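Local coordinates for glutaredoxin 2 (Salmonella enterica subsp. enterica serovar Typhimurium, PDB 3IR4), which binds glutathione and probably acts as a glutathione-dependent thiol-disulfide oxidoreductase, pairing a thioredoxin-fold domain with a helical GST-like domain, at residues 96-108 with 179-191. Residues are numbered along the deposited sequence; the frame is centred on the assembly and turned at random. Where two conformers were deposited one is given.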
ATOM      1  N   VAL A  96      13.660   2.952   4.209  1.00  8.05           N
ATOM      2  CA  VAL A  96      12.470   3.456   4.891  1.00  7.73           C
ATOM      3  C   VAL A  96      11.545   2.324   5.369  1.00  8.27           C
ATOM      4  O   VAL A  96      11.068   2.338   6.528  1.00  8.28           O
ATOM      5  CB  VAL A  96      11.740   4.501   4.034  1.00  7.21           C
ATOM      6  CG1 VAL A  96      10.427   4.923   4.688  1.00  8.76           C
ATOM      7  CG2 VAL A  96      12.655   5.711   3.804  1.00  8.69           C
ATOM      8  N   ASN A  97      11.288   1.337   4.503  1.00  7.86           N
ATOM      9  CA  ASN A  97      10.464   0.198   4.893  1.00  7.80           C
ATOM     10  C   ASN A  97      11.066  -0.558   6.057  1.00  8.61           C
ATOM     11  O   ASN A  97      10.357  -1.272   6.752  1.00  9.30           O
ATOM     12  CB  ASN A  97      10.163  -0.731   3.722  1.00  7.50           C
ATOM     13  CG  ASN A  97       9.032  -0.211   2.840  1.00  7.93           C
ATOM     14  OD1 ASN A  97       7.958   0.158   3.321  1.00 10.92           O
ATOM     15  ND2 ASN A  97       9.240  -0.249   1.534  1.00  8.77           N
ATOM     16  N   GLY A  98      12.354  -0.394   6.300  1.00  9.03           N
ATOM     17  CA  GLY A  98      13.004  -1.025   7.415  1.00  9.96           C
ATOM     18  C   GLY A  98      12.594  -0.493   8.780  1.00  9.38           C
ATOM     19  O   GLY A  98      12.690  -1.245   9.752  1.00 11.75           O
ATOM     20  N   TYR A  99      12.160   0.771   8.880  1.00  8.78           N
ATOM     21  CA  TYR A  99      11.739   1.363  10.180  1.00  7.97           C
ATOM     22  C   TYR A  99      10.302   1.889  10.219  1.00  7.07           C
ATOM     23  O   TYR A  99       9.759   2.102  11.299  1.00  7.43           O
ATOM     24  CB  TYR A  99      12.651   2.501  10.658  1.00  9.38           C
ATOM     25  CG  TYR A  99      12.622   3.769   9.861  1.00  8.65           C
ATOM     26  CD1 TYR A  99      13.504   3.978   8.812  1.00  8.83           C
ATOM     27  CD2 TYR A  99      11.690   4.767  10.132  1.00 10.31           C
ATOM     28  CE1 TYR A  99      13.494   5.175   8.074  1.00  9.43           C
ATOM     29  CE2 TYR A  99      11.652   5.938   9.405  1.00  9.73           C
ATOM     30  CZ  TYR A  99      12.540   6.142   8.376  1.00  7.84           C
ATOM     31  OH  TYR A  99      12.473   7.319   7.665  1.00  8.11           O
ATOM     32  N   VAL A 100       9.686   2.080   9.070  1.00  6.72           N
ATOM     33  CA  VAL A 100       8.423   2.797   8.980  1.00  6.05           C
ATOM     34  C   VAL A 100       7.280   2.129   9.727  1.00  5.69           C
ATOM     35  O   VAL A 100       6.337   2.809  10.138  1.00  5.34           O
ATOM     36  CB  VAL A 100       8.050   3.076   7.511  1.00  7.07           C
ATOM     37  CG1 VAL A 100       7.532   1.824   6.826  1.00  8.70           C
ATOM     38  CG2 VAL A 100       7.023   4.183   7.406  1.00  8.32           C
ATOM     39  N   ASN A 101       7.336   0.815   9.909  1.00  5.11           N
ATOM     40  CA  ASN A 101       6.255   0.129  10.575  1.00  5.47           C
ATOM     41  C   ASN A 101       6.143   0.537  12.048  1.00  5.33           C
ATOM     42  O   ASN A 101       5.083   0.317  12.636  1.00  5.13           O
ATOM     43  CB  ASN A 101       6.330  -1.366  10.422  1.00  6.56           C
ATOM     44  CG  ASN A 101       5.630  -1.847   9.190  1.00  8.71           C
ATOM     45  OD1 ASN A 101       4.881  -1.083   8.577  1.00 12.28           O
ATOM     46  ND2 ASN A 101       5.803  -3.108   8.854  1.00 12.50           N
ATOM     47  N   GLN A 102       7.196   1.115  12.637  1.00  4.34           N
ATOM     48  CA  GLN A 102       7.069   1.626  13.993  1.00  4.30           C
ATOM     49  C   GLN A 102       6.096   2.801  14.040  1.00  4.34           C
ATOM     50  O   GLN A 102       5.520   3.056  15.078  1.00  5.33           O
ATOM     51  CB  GLN A 102       8.407   1.981  14.575  1.00  5.22           C
ATOM     52  CG  GLN A 102       9.284   0.774  14.776  1.00  7.33           C
ATOM     53  CD  GLN A 102      10.517   1.047  15.599  1.00 10.53           C
ATOM     54  OE1 GLN A 102      10.974   2.179  15.731  1.00 13.34           O
ATOM     55  NE2 GLN A 102      11.075  -0.005  16.160  1.00 12.33           N
ATOM     56  N   LEU A 103       5.947   3.532  12.944  1.00  4.15           N
ATOM     57  CA  LEU A 103       4.914   4.546  12.805  1.00  4.46           C
ATOM     58  C   LEU A 103       3.578   3.914  12.379  1.00  4.11           C
ATOM     59  O   LEU A 103       2.511   4.288  12.876  1.00  4.53           O
ATOM     60  CB  LEU A 103       5.325   5.600  11.765  1.00  4.94           C
ATOM     61  CG  LEU A 103       6.414   6.578  12.169  1.00  5.36           C
ATOM     62  CD1 LEU A 103       6.849   7.365  10.962  1.00  7.43           C
ATOM     63  CD2 LEU A 103       5.893   7.526  13.305  1.00  6.81           C
ATOM     64  N   LEU A 104       3.623   3.034  11.403  1.00  3.89           N
ATOM     65  CA  LEU A 104       2.381   2.580  10.768  1.00  3.96           C
ATOM     66  C   LEU A 104       1.559   1.575  11.552  1.00  3.67           C
ATOM     67  O   LEU A 104       0.361   1.745  11.678  1.00  4.56           O
ATOM     68  CB  LEU A 104       2.643   2.045   9.341  1.00  4.16           C
ATOM     69  CG  LEU A 104       3.233   3.051   8.359  1.00  5.55           C
ATOM     70  CD1 LEU A 104       3.567   2.341   7.027  1.00  6.89           C
ATOM     71  CD2 LEU A 104       2.308   4.214   8.136  1.00  6.36           C
ATOM     72  N   LEU A 105       2.175   0.515  12.046  1.00  4.51           N
ATOM     73  CA  LEU A 105       1.388  -0.558  12.653  1.00  4.34           C
ATOM     74  C   LEU A 105       0.553  -0.099  13.846  1.00  4.25           C
ATOM     75  O   LEU A 105      -0.620  -0.461  13.932  1.00  4.39           O
ATOM     76  CB  LEU A 105       2.268  -1.768  12.992  1.00  4.93           C
ATOM     77  CG  LEU A 105       3.032  -2.420  11.815  1.00  5.71           C
ATOM     78  CD1 LEU A 105       3.865  -3.552  12.339  1.00  6.93           C
ATOM     79  CD2 LEU A 105       2.108  -2.880  10.698  1.00  8.02           C
ATOM     80  N   PRO A 106       1.126   0.715  14.759  1.00  3.81           N
ATOM     81  CA  PRO A 106       0.301   1.132  15.875  1.00  4.22           C
ATOM     82  C   PRO A 106      -0.878   1.980  15.448  1.00  3.68           C
ATOM     83  O   PRO A 106      -1.907   1.978  16.113  1.00  4.83           O
ATOM     84  CB  PRO A 106       1.283   1.936  16.751  1.00  4.79           C
ATOM     85  CG  PRO A 106       2.618   1.445  16.404  1.00  6.22           C
ATOM     86  CD  PRO A 106       2.525   1.158  14.928  1.00  4.48           C
ATOM     87  N   ARG A 107      -0.698   2.758  14.379  1.00  3.57           N
ATOM     88  CA  ARG A 107      -1.750   3.594  13.856  1.00  3.40           C
ATOM     89  C   ARG A 107      -2.797   2.789  13.092  1.00  3.83           C
ATOM     90  O   ARG A 107      -4.005   3.016  13.251  1.00  4.44           O
ATOM     91  CB  ARG A 107      -1.160   4.753  13.042  1.00  3.50           C
ATOM     92  CG  ARG A 107      -0.452   5.757  13.935  1.00  3.56           C
ATOM     93  CD  ARG A 107       0.305   6.788  13.139  1.00  4.53           C
ATOM     94  NE  ARG A 107       0.911   7.849  13.965  1.00  4.62           N
ATOM     95  CZ  ARG A 107       1.969   7.668  14.746  1.00  4.71           C
ATOM     96  NH1 ARG A 107       2.620   6.519  14.755  1.00  4.98           N
ATOM     97  NH2 ARG A 107       2.384   8.653  15.532  1.00  5.36           N
ATOM     98  N   PHE A 108      -2.364   1.819  12.292  1.00  3.92           N
ATOM     99  CA  PHE A 108      -3.315   0.924  11.654  1.00  4.59           C
ATOM    100  C   PHE A 108      -4.242   0.298  12.714  1.00  4.46           C
ATOM    101  O   PHE A 108      -5.458   0.250  12.537  1.00  4.64           O
ATOM    102  CB  PHE A 108      -2.604  -0.231  10.914  1.00  4.94           C
ATOM    103  CG  PHE A 108      -1.788   0.164   9.694  1.00  4.49           C
ATOM    104  CD1 PHE A 108      -2.053   1.275   8.916  1.00  5.38           C
ATOM    105  CD2 PHE A 108      -0.811  -0.694   9.262  1.00  5.36           C
ATOM    106  CE1 PHE A 108      -1.301   1.541   7.773  1.00  6.10           C
ATOM    107  CE2 PHE A 108      -0.071  -0.429   8.096  1.00  6.11           C
ATOM    108  CZ  PHE A 108      -0.324   0.679   7.384  1.00  5.60           C
ATOM    109  N   PHE A 179       4.191   4.404  -4.157  1.00  3.72           N
ATOM    110  CA  PHE A 179       2.917   4.980  -3.801  1.00  4.13           C
ATOM    111  C   PHE A 179       2.274   4.365  -2.534  1.00  3.46           C
ATOM    112  O   PHE A 179       1.815   5.118  -1.688  1.00  4.09           O
ATOM    113  CB  PHE A 179       1.928   5.019  -4.964  1.00  3.89           C
ATOM    114  CG  PHE A 179       0.578   5.527  -4.552  1.00  3.84           C
ATOM    115  CD1 PHE A 179       0.403   6.865  -4.203  1.00  5.22           C
ATOM    116  CD2 PHE A 179      -0.479   4.660  -4.415  1.00  4.50           C
ATOM    117  CE1 PHE A 179      -0.806   7.338  -3.798  1.00  5.14           C
ATOM    118  CE2 PHE A 179      -1.721   5.135  -3.996  1.00  5.42           C
ATOM    119  CZ  PHE A 179      -1.877   6.472  -3.671  1.00  5.38           C
ATOM    120  N   PRO A 180       2.263   3.035  -2.388  1.00  3.76           N
ATOM    121  CA  PRO A 180       1.610   2.481  -1.191  1.00  4.13           C
ATOM    122  C   PRO A 180       2.227   2.984   0.109  1.00  4.08           C
ATOM    123  O   PRO A 180       1.502   3.197   1.100  1.00  4.34           O
ATOM    124  CB  PRO A 180       1.778   0.982  -1.365  1.00  4.94           C
ATOM    125  CG  PRO A 180       1.895   0.781  -2.862  1.00  5.44           C
ATOM    126  CD  PRO A 180       2.668   1.973  -3.329  1.00  4.10           C
ATOM    127  N   LEU A 181       3.549   3.110   0.138  1.00  3.62           N
ATOM    128  CA  LEU A 181       4.224   3.630   1.314  1.00  4.41           C
ATOM    129  C   LEU A 181       3.777   5.068   1.611  1.00  4.32           C
ATOM    130  O   LEU A 181       3.428   5.414   2.739  1.00  4.60           O
ATOM    131  CB  LEU A 181       5.740   3.543   1.104  1.00  4.56           C
ATOM    132  CG  LEU A 181       6.586   4.196   2.179  1.00  6.59           C
ATOM    133  CD1 LEU A 181       6.326   3.583   3.553  1.00  7.86           C
ATOM    134  CD2 LEU A 181       8.054   4.094   1.788  1.00  9.73           C
ATOM    135  N   LEU A 182       3.773   5.911   0.582  1.00  3.96           N
ATOM    136  CA  LEU A 182       3.363   7.291   0.766  1.00  3.86           C
ATOM    137  C   LEU A 182       1.895   7.375   1.178  1.00  4.02           C
ATOM    138  O   LEU A 182       1.534   8.178   2.036  1.00  4.43           O
ATOM    139  CB  LEU A 182       3.641   8.139  -0.475  1.00  4.35           C
ATOM    140  CG  LEU A 182       5.084   8.166  -0.977  1.00  5.16           C
ATOM    141  CD1 LEU A 182       5.187   9.045  -2.207  1.00  6.03           C
ATOM    142  CD2 LEU A 182       6.047   8.641   0.115  1.00  6.27           C
ATOM    143  N   ARG A 183       1.042   6.600   0.514  0.50  4.11           N
ATOM    144  CA  ARG A 183      -0.383   6.582   0.831  0.50  4.56           C
ATOM    145  C   ARG A 183      -0.596   6.266   2.309  0.50  4.29           C
ATOM    146  O   ARG A 183      -1.319   6.953   3.026  0.50  4.68           O
ATOM    147  CB  ARG A 183      -1.068   5.560  -0.081  0.50  4.96           C
ATOM    148  CG  ARG A 183      -2.587   5.461   0.006  0.50  5.68           C
ATOM    149  CD  ARG A 183      -3.096   4.391   0.923  0.50  5.05           C
ATOM    150  NE  ARG A 183      -4.559   4.339   0.840  0.50  7.34           N
ATOM    151  CZ  ARG A 183      -5.311   3.343   1.296  0.50  9.17           C
ATOM    152  NH1 ARG A 183      -4.769   2.307   1.926  0.50 10.17           N
ATOM    153  NH2 ARG A 183      -6.615   3.392   1.124  0.50 11.76           N
ATOM    154  N   ASN A 184       0.213   5.056   2.933  0.60  3.47           N
ATOM    155  CA  ASN A 184       0.039   4.701   4.318  0.60  4.11           C
ATOM    156  C   ASN A 184       0.638   5.757   5.259  0.60  4.09           C
ATOM    157  O   ASN A 184       0.152   5.947   6.370  0.60  4.18           O
ATOM    158  CB  ASN A 184       0.507   3.276   4.531  0.60  4.78           C
ATOM    159  CG  ASN A 184      -0.458   2.249   3.895  0.60  4.36           C
ATOM    160  OD1 ASN A 184      -1.618   2.568   3.582  0.60  4.48           O
ATOM    161  ND2 ASN A 184       0.018   1.028   3.714  0.60  4.67           N
ATOM    162  N   LEU A 185       1.661   6.484   4.798  1.00  3.47           N
ATOM    163  CA  LEU A 185       2.238   7.558   5.597  1.00  4.28           C
ATOM    164  C   LEU A 185       1.273   8.710   5.838  1.00  4.05           C
ATOM    165  O   LEU A 185       1.432   9.452   6.804  1.00  4.29           O
ATOM    166  CB  LEU A 185       3.553   8.050   5.025  1.00  4.87           C
ATOM    167  CG  LEU A 185       4.762   7.172   5.287  1.00  5.74           C
ATOM    168  CD1 LEU A 185       5.958   7.635   4.447  1.00  7.84           C
ATOM    169  CD2 LEU A 185       5.130   7.151   6.765  1.00  6.79           C
ATOM    170  N   THR A 186       0.244   8.858   5.015  1.00  3.87           N
ATOM    171  CA  THR A 186      -0.746   9.903   5.246  1.00  4.17           C
ATOM    172  C   THR A 186      -1.577   9.647   6.511  1.00  3.91           C
ATOM    173  O   THR A 186      -2.290  10.533   6.967  1.00  4.84           O
ATOM    174  CB  THR A 186      -1.650  10.195   4.043  1.00  4.24           C
ATOM    175  OG1 THR A 186      -2.478   9.068   3.746  1.00  4.28           O
ATOM    176  CG2 THR A 186      -0.857  10.611   2.837  1.00  5.78           C
ATOM    177  N   LEU A 187      -1.490   8.435   7.076  1.00  3.74           N
ATOM    178  CA  LEU A 187      -2.152   8.152   8.349  1.00  4.10           C
ATOM    179  C   LEU A 187      -1.380   8.777   9.525  1.00  4.41           C
ATOM    180  O   LEU A 187      -1.900   8.839  10.641  1.00  4.66           O
ATOM    181  CB  LEU A 187      -2.258   6.647   8.558  1.00  4.31           C
ATOM    182  CG  LEU A 187      -3.156   6.145   9.700  1.00  4.85           C
ATOM    183  CD1 LEU A 187      -4.577   6.543   9.446  1.00  7.10           C
ATOM    184  CD2 LEU A 187      -3.015   4.633   9.804  1.00  5.88           C
ATOM    185  N   VAL A 188      -0.138   9.173   9.297  1.00  4.27           N
ATOM    186  CA  VAL A 188       0.718   9.689  10.353  1.00  4.02           C
ATOM    187  C   VAL A 188       0.635  11.213  10.433  1.00  4.57           C
ATOM    188  O   VAL A 188       1.268  11.926   9.654  1.00  5.23           O
ATOM    189  CB  VAL A 188       2.207   9.271  10.142  1.00  4.72           C
ATOM    190  CG1 VAL A 188       3.047   9.707  11.319  1.00  5.90           C
ATOM    191  CG2 VAL A 188       2.308   7.759   9.923  1.00  5.36           C
ATOM    192  N   ALA A 189      -0.140  11.713  11.399  1.00  4.82           N
ATOM    193  CA  ALA A 189      -0.197  13.145  11.658  1.00  5.73           C
ATOM    194  C   ALA A 189       1.190  13.626  12.082  1.00  5.06           C
ATOM    195  O   ALA A 189       1.852  12.979  12.881  1.00  7.27           O
ATOM    196  CB  ALA A 189      -1.227  13.448  12.766  1.00  6.39           C
ATOM    197  N   GLY A 190       1.634  14.738  11.526  1.00  4.66           N
ATOM    198  CA  GLY A 190       2.840  15.422  11.933  1.00  5.47           C
ATOM    199  C   GLY A 190       3.959  15.487  10.916  1.00  4.89           C
ATOM    200  O   GLY A 190       4.911  16.240  11.083  1.00  5.53           O
ATOM    201  N   ILE A 191       3.873  14.678   9.872  1.00  5.25           N
ATOM    202  CA  ILE A 191       4.930  14.601   8.869  1.00  4.68           C
ATOM    203  C   ILE A 191       5.015  15.884   8.039  1.00  4.48           C
ATOM    204  O   ILE A 191       3.995  16.467   7.645  1.00  5.34           O
ATOM    205  CB  ILE A 191       4.714  13.394   7.931  1.00  4.87           C
ATOM    206  CG1 ILE A 191       4.947  12.092   8.703  1.00  5.90           C
ATOM    207  CG2 ILE A 191       5.678  13.457   6.743  1.00  6.24           C
ATOM    208  CD1 ILE A 191       4.680  10.827   7.911  1.00  7.04           C
TER
HETATM  209  O   HOH W   1       1.171  11.340  15.183  1.00 10.58           O
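L181 meets V96, N97 and V100 with its two methyls parted: CD2 lies 3.8 Å from V96 CG1, while CD1 reaches V100 CG1 and the amide oxygen of N97. With CG anti to the backbone N (chi1 173°), the fork leans over both valines, an example of how one branched side chain serves several neighbours. One turn on, N184, in one of its two conformers, turns its amide 82° from the F108 ring, with CB at the ring edge; its ND2 makes a weak hydrogen bond to H11 O. L104 CD2 sits 3.3 Å from the backbone O of N184. L185 follows, its CD2 at 3.6 Å from V100 CG2. In the type I turn from L185 to V188, L187 CD2 touches R107 CB and, roughly at right angles to that, F108 CD1 (3.6 Å). V188 then spreads its methyls, CG2 touching R107 CD (3.9 Å) and L104 CD2, CG1 over one face of the R107 guanidinium. In-plane bonds at the edge fix that group's rotation: NH1 to L103 O (2.9 Å) and NH2 to a water shared with A189 O; S143 also bonds NH2, and I218 O accepts from NE. Helices 101-108 and 179-185 thus cross at 58° within the C-terminal domain, I218 pairing by backbone with L187 and A189, F108 about 7 Å from bound glutathione, helix 143-160 against V96 and L103, helix 136-141 beside R107, and helix 13-25 of the thioredoxin-fold domain against P180 and R183.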